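Local coordinates for protein putative tagatose-6-phosphate ketose/aldose isomerase (Escherichia coli, PDB 3C3J) that is of uncertain function but belongs to the SIS-domain family, with two such domains, each built on a five-stranded parallel sheet flanked by helices, at residues A[87-92]-A[116-121]; A[108-113]-A[136-141]. One frame throughout, in Å; residues are numbered along the deposited sequence.

Contact 1 of 2, residues A[87-92]-A[116-121]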
loop_
_atom_site.group_PDB
_atom_site.type_symbol
_atom_site.label_atom_id
_atom_site.label_comp_id
_atom_site.label_asym_id
_atom_site.label_seq_id
_atom_site.Cartn_x
_atom_site.Cartn_y
_atom_site.Cartn_z
ATOM N N PRO A 87 -9.082 -0.362 -3.200
ATOM C CA PRO A 87 -9.536 -1.754 -3.191
ATOM C C PRO A 87 -10.996 -1.876 -2.791
ATOM O O PRO A 87 -11.482 -1.081 -1.981
ATOM C CB PRO A 87 -8.663 -2.410 -2.119
ATOM C CG PRO A 87 -7.498 -1.514 -1.941
ATOM C CD PRO A 87 -7.913 -0.139 -2.332
ATOM N N THR A 88 -11.709 -2.839 -3.362
ATOM C CA THR A 88 -13.093 -3.063 -2.976
ATOM C C THR A 88 -13.206 -3.373 -1.502
ATOM O O THR A 88 -14.220 -3.046 -0.892
ATOM C CB THR A 88 -13.786 -4.182 -3.763
ATOM O OG1 THR A 88 -13.069 -5.409 -3.589
ATOM C CG2 THR A 88 -13.860 -3.804 -5.245
ATOM N N THR A 89 -12.180 -3.999 -0.936
ATOM C CA THR A 89 -12.185 -4.337 0.475
ATOM C C THR A 89 -12.216 -3.068 1.349
ATOM O O THR A 89 -12.874 -3.063 2.393
ATOM C CB THR A 89 -10.984 -5.278 0.801
ATOM O OG1 THR A 89 -9.798 -4.780 0.168
ATOM C CG2 THR A 89 -11.256 -6.706 0.272
ATOM N N ASP A 90 -11.585 -1.977 0.910
ATOM C CA ASP A 90 -11.686 -0.683 1.629
ATOM C C ASP A 90 -13.000 0.061 1.380
ATOM O O ASP A 90 -13.531 0.709 2.300
ATOM C CB ASP A 90 -10.527 0.259 1.268
ATOM C CG ASP A 90 -9.188 -0.233 1.777
ATOM O OD1 ASP A 90 -9.154 -1.030 2.740
ATOM O OD2 ASP A 90 -8.146 0.179 1.207
ATOM N N LEU A 91 -13.521 -0.011 0.157
ATOM C CA LEU A 91 -14.825 0.581 -0.155
ATOM C C LEU A 91 -15.916 -0.036 0.686
ATOM O O LEU A 91 -16.776 0.683 1.203
ATOM C CB LEU A 91 -15.166 0.452 -1.644
ATOM C CG LEU A 91 -14.344 1.310 -2.614
ATOM C CD1 LEU A 91 -14.848 1.147 -4.098
ATOM C CD2 LEU A 91 -14.303 2.767 -2.153
ATOM N N VAL A 92 -15.862 -1.351 0.885
ATOM C CA VAL A 92 -16.926 -2.056 1.585
ATOM C C VAL A 92 -16.890 -1.783 3.102
ATOM O O VAL A 92 -17.937 -1.625 3.724
ATOM C CB VAL A 92 -16.907 -3.583 1.291
ATOM C CG1 VAL A 92 -17.876 -4.312 2.202
ATOM C CG2 VAL A 92 -17.247 -3.875 -0.166
ATOM N N SER A 116 -17.913 -11.885 -6.576
ATOM C CA SER A 116 -17.325 -11.559 -5.268
ATOM C C SER A 116 -18.310 -10.658 -4.511
ATOM O O SER A 116 -18.730 -9.627 -5.063
ATOM C CB SER A 116 -16.006 -10.823 -5.460
ATOM O OG SER A 116 -15.701 -10.001 -4.351
ATOM N N PRO A 117 -18.731 -11.066 -3.279
ATOM C CA PRO A 117 -19.654 -10.211 -2.551
ATOM C C PRO A 117 -19.154 -8.767 -2.445
ATOM O O PRO A 117 -19.950 -7.847 -2.501
ATOM C CB PRO A 117 -19.713 -10.863 -1.163
ATOM C CG PRO A 117 -19.423 -12.312 -1.416
ATOM C CD PRO A 117 -18.403 -12.287 -2.517
ATOM N N GLU A 118 -17.848 -8.574 -2.291
ATOM C CA GLU A 118 -17.291 -7.226 -2.194
ATOM C C GLU A 118 -17.428 -6.449 -3.490
ATOM O O GLU A 118 -17.609 -5.231 -3.456
ATOM C CB GLU A 118 -15.830 -7.266 -1.775
ATOM C CG GLU A 118 -15.649 -7.951 -0.452
ATOM C CD GLU A 118 -15.082 -9.343 -0.594
ATOM O OE1 GLU A 118 -15.540 -10.170 -1.457
ATOM O OE2 GLU A 118 -14.163 -9.587 0.190
ATOM N N SER A 119 -17.332 -7.136 -4.626
ATOM C CA SER A 119 -17.484 -6.454 -5.926
ATOM C C SER A 119 -18.882 -5.834 -6.057
ATOM O O SER A 119 -19.028 -4.648 -6.394
ATOM C CB SER A 119 -17.207 -7.420 -7.099
ATOM O OG SER A 119 -15.826 -7.790 -7.107
ATOM N N VAL A 120 -19.900 -6.629 -5.778
ATOM C CA VAL A 120 -21.282 -6.184 -5.871
ATOM C C VAL A 120 -21.594 -5.143 -4.800
ATOM O O VAL A 120 -22.233 -4.127 -5.067
ATOM C CB VAL A 120 -22.249 -7.398 -5.770
ATOM C CG1 VAL A 120 -23.691 -6.929 -5.833
ATOM C CG2 VAL A 120 -21.956 -8.411 -6.915
ATOM N N ALA A 121 -21.113 -5.385 -3.593
ATOM C CA ALA A 121 -21.275 -4.441 -2.489
ATOM C C ALA A 121 -20.632 -3.082 -2.795
ATOM O O ALA A 121 -21.237 -2.070 -2.513
ATOM C CB ALA A 121 -20.727 -5.035 -1.206
HETATM O O HOH W 1 -14.037 -7.485 -5.077
#
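E118 and V92 bury the most surface here, with T88 next. The V92 methyl CG2 does the touching: it stands 3.6 Å from the backbone O of E118 and 3.8 Å from CB of A121, so one branch of the valine fits against one turn of helix 117-129. T88 and E118 cross at about a right angle, with T88 OG1 3.8 Å from E118 CB. Beyond CB the glutamate chain bends at chi2 (105°), and its carboxylate turns back to its own helix start, where S116 OG donates to E118 OE1 at 2.9 Å from above the carboxylate plane. In the SIS domain's alpha-beta fold, helices 88-93 and 117-129 both follow strands of the parallel sheet; their short segments run 8.9 Å apart at 58°. S116 OG, the N-cap, also accepts weakly from S119 N. A water bridges the helices: it lies 2.7 Å from T88 OG1, bonds to S119 OG as well, and donates to S116 OG. The second subunit packs against this contact, Y291 of that subunit on V92 and H266 of that subunit on E118, while T89 CG2 approaches E118 OE2 at 4.1 Å.

Contact 2 of 2, residues A[108-113]-A[136-141]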
loop_
_atom_site.group_PDB
_atom_site.type_symbol
_atom_site.label_atom_id
_atom_site.label_comp_id
_atom_site.label_asym_id
_atom_site.label_seq_id
_atom_site.Cartn_x
_atom_site.Cartn_y
_atom_site.Cartn_z
ATOM N N ILE A 108 -14.575 1.881 -11.946
ATOM C CA ILE A 108 -14.082 0.800 -12.798
ATOM C C ILE A 108 -13.890 -0.435 -11.904
ATOM O O ILE A 108 -13.008 -0.461 -11.047
ATOM C CB ILE A 108 -12.788 1.191 -13.504
ATOM C CG1 ILE A 108 -13.010 2.456 -14.339
ATOM C CG2 ILE A 108 -12.302 0.040 -14.416
ATOM C CD1 ILE A 108 -11.742 3.187 -14.606
ATOM N N SER A 109 -14.776 -1.412 -12.045
ATOM C CA SER A 109 -14.813 -2.564 -11.134
ATOM C C SER A 109 -14.193 -3.755 -11.855
ATOM O O SER A 109 -14.709 -4.192 -12.869
ATOM C CB SER A 109 -16.260 -2.896 -10.738
ATOM O OG SER A 109 -16.821 -1.951 -9.817
ATOM N N PHE A 110 -13.086 -4.273 -11.329
ATOM C CA PHE A 110 -12.475 -5.503 -11.805
ATOM C C PHE A 110 -12.984 -6.709 -11.024
ATOM O O PHE A 110 -12.999 -6.702 -9.802
ATOM C CB PHE A 110 -10.956 -5.408 -11.644
ATOM C CG PHE A 110 -10.339 -4.315 -12.438
ATOM C CD1 PHE A 110 -10.248 -4.413 -13.813
ATOM C CD2 PHE A 110 -9.838 -3.173 -11.816
ATOM C CE1 PHE A 110 -9.669 -3.411 -14.562
ATOM C CE2 PHE A 110 -9.253 -2.143 -12.577
ATOM C CZ PHE A 110 -9.176 -2.264 -13.946
ATOM N N GLY A 111 -13.386 -7.757 -11.723
ATOM C CA GLY A 111 -13.727 -9.027 -11.058
ATOM C C GLY A 111 -13.688 -10.178 -12.037
ATOM O O GLY A 111 -14.322 -10.127 -13.100
ATOM N N ARG A 112 -12.922 -11.203 -11.704
ATOM C CA ARG A 112 -12.847 -12.408 -12.515
ATOM C C ARG A 112 -14.235 -13.063 -12.616
ATOM O O ARG A 112 -14.774 -13.198 -13.710
ATOM C CB ARG A 112 -11.798 -13.367 -11.947
ATOM C CG ARG A 112 -11.812 -14.738 -12.629
ATOM C CD ARG A 112 -10.852 -15.735 -12.059
ATOM N NE ARG A 112 -10.733 -15.757 -10.604
ATOM C CZ ARG A 112 -9.960 -16.619 -9.941
ATOM N NH1 ARG A 112 -9.318 -17.587 -10.581
ATOM N NH2 ARG A 112 -9.853 -16.543 -8.622
ATOM N N SER A 113 -14.837 -13.408 -11.486
ATOM C CA SER A 113 -16.167 -14.035 -11.483
ATOM C C SER A 113 -17.318 -13.056 -11.608
ATOM O O SER A 113 -18.390 -13.427 -12.060
ATOM C CB SER A 113 -16.370 -14.851 -10.202
ATOM O OG SER A 113 -16.614 -14.017 -9.071
ATOM N N LEU A 136 -18.078 1.122 -15.102
ATOM C CA LEU A 136 -17.473 0.340 -16.164
ATOM C C LEU A 136 -16.850 -0.917 -15.549
ATOM O O LEU A 136 -15.664 -0.955 -15.261
ATOM C CB LEU A 136 -16.411 1.148 -16.898
ATOM C CG LEU A 136 -15.885 0.529 -18.221
ATOM C CD1 LEU A 136 -16.690 1.056 -19.375
ATOM C CD2 LEU A 136 -14.400 0.831 -18.413
ATOM N N PRO A 137 -17.663 -1.952 -15.319
ATOM C CA PRO A 137 -17.053 -3.211 -14.905
ATOM C C PRO A 137 -16.222 -3.855 -16.012
ATOM O O PRO A 137 -16.602 -3.822 -17.190
ATOM C CB PRO A 137 -18.246 -4.089 -14.535
ATOM C CG PRO A 137 -19.430 -3.164 -14.545
ATOM C CD PRO A 137 -19.125 -2.044 -15.422
ATOM N N ILE A 138 -15.075 -4.401 -15.619
ATOM C CA ILE A 138 -14.197 -5.150 -16.519
ATOM C C ILE A 138 -14.089 -6.515 -15.863
ATOM O O ILE A 138 -13.504 -6.660 -14.771
ATOM C CB ILE A 138 -12.831 -4.455 -16.689
ATOM C CG1 ILE A 138 -13.041 -3.061 -17.288
ATOM C CG2 ILE A 138 -11.879 -5.291 -17.559
ATOM C CD1 ILE A 138 -11.746 -2.191 -17.523
ATOM N N THR A 139 -14.678 -7.508 -16.514
ATOM C CA THR A 139 -14.963 -8.789 -15.879
ATOM C C THR A 139 -14.841 -9.987 -16.850
ATOM O O THR A 139 -15.003 -9.844 -18.059
ATOM C CB THR A 139 -16.380 -8.729 -15.203
ATOM O OG1 THR A 139 -16.650 -9.937 -14.489
ATOM C CG2 THR A 139 -17.490 -8.473 -16.238
ATOM N N CYS A 140 -14.563 -11.162 -16.290
ATOM C CA CYS A 140 -14.331 -12.378 -17.079
ATOM C C CYS A 140 -15.515 -13.352 -17.137
ATOM O O CYS A 140 -15.402 -14.396 -17.776
ATOM C CB CYS A 140 -13.060 -13.102 -16.577
ATOM S SG CYS A 140 -11.584 -12.027 -16.504
ATOM N N ASN A 141 -16.660 -12.992 -16.550
ATOM C CA ASN A 141 -17.822 -13.873 -16.458
ATOM C C ASN A 141 -19.098 -13.189 -16.943
ATOM O O ASN A 141 -19.634 -12.283 -16.298
ATOM C CB ASN A 141 -17.981 -14.349 -14.999
ATOM C CG ASN A 141 -19.078 -15.386 -14.811
ATOM O OD1 ASN A 141 -19.505 -16.039 -15.759
ATOM N ND2 ASN A 141 -19.496 -15.583 -13.557
#
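I138 packs against both F110 and I108 from the neighbouring strand. The strands 105-111 and 133-139 are the parallel pair of a beta-alpha-beta unit in the SIS domain, linked by helix 117-129. F110 and I138 lie side by side and point the same way. The extended I138 chain carries CD1 to 3.8 Å from F110 CE1, an oblique approach to the ring, and to 3.9 Å from I108 CG2. M179 of helix 174-187 covers F110 and I138 on this face. On the other face, S109 and P137 touch L146 of helix 145-151, and T139 touches Y147 of the same helix.

Between the backbones, I138 N donates to S109 O and G111 N to I138 O, the regular parallel pattern, while the bond from S109 N to L136 O is weak. From G111 onward side-chain bonds join the backbone ones. T139 OG1, anti to its backbone N (chi1 -176°), donates to G111 O at 2.7 Å, tilted from the carbonyl plane. C140 N adds only weak bonds, divided between G111 O and R112 O. R112 turns its guanidinium away to the backbone O of G169, and S113 OG accepts from N115 N; their polar ends are engaged outside this contact, and their carbonyl oxygens do the hydrogen bonding here. CB of C140 comes within 3.3 Å of R112 O, and the C140 side chain touches S175 of helix 174-187.

Beyond the strands, N141 ties the two following loops together. Its amide reaches across to S113: ND2 donates to S113 O at 2.8 Å, in the carbonyl plane on a lone pair, with an N-H...O angle of 154°.

Both contacts are buried, and helix 117-129 joins them: it supplies one side of contact 1 and connects the two strands of contact 2 in the chain. Their centres lie about 12 Å apart, and S119 OG packs against F110 O where they meet. Contact 2 joins the central strand of the sheet to its neighbour, covered by helices of the same chain, and is held by backbone and side-chain hydrogen bonds with apolar packing on one face. Contact 1 lies farther from the chain's centre and against the second subunit; its helices meet through van der Waals contacts and a shared water, burying 225 Å² against 486 Å² in contact 2.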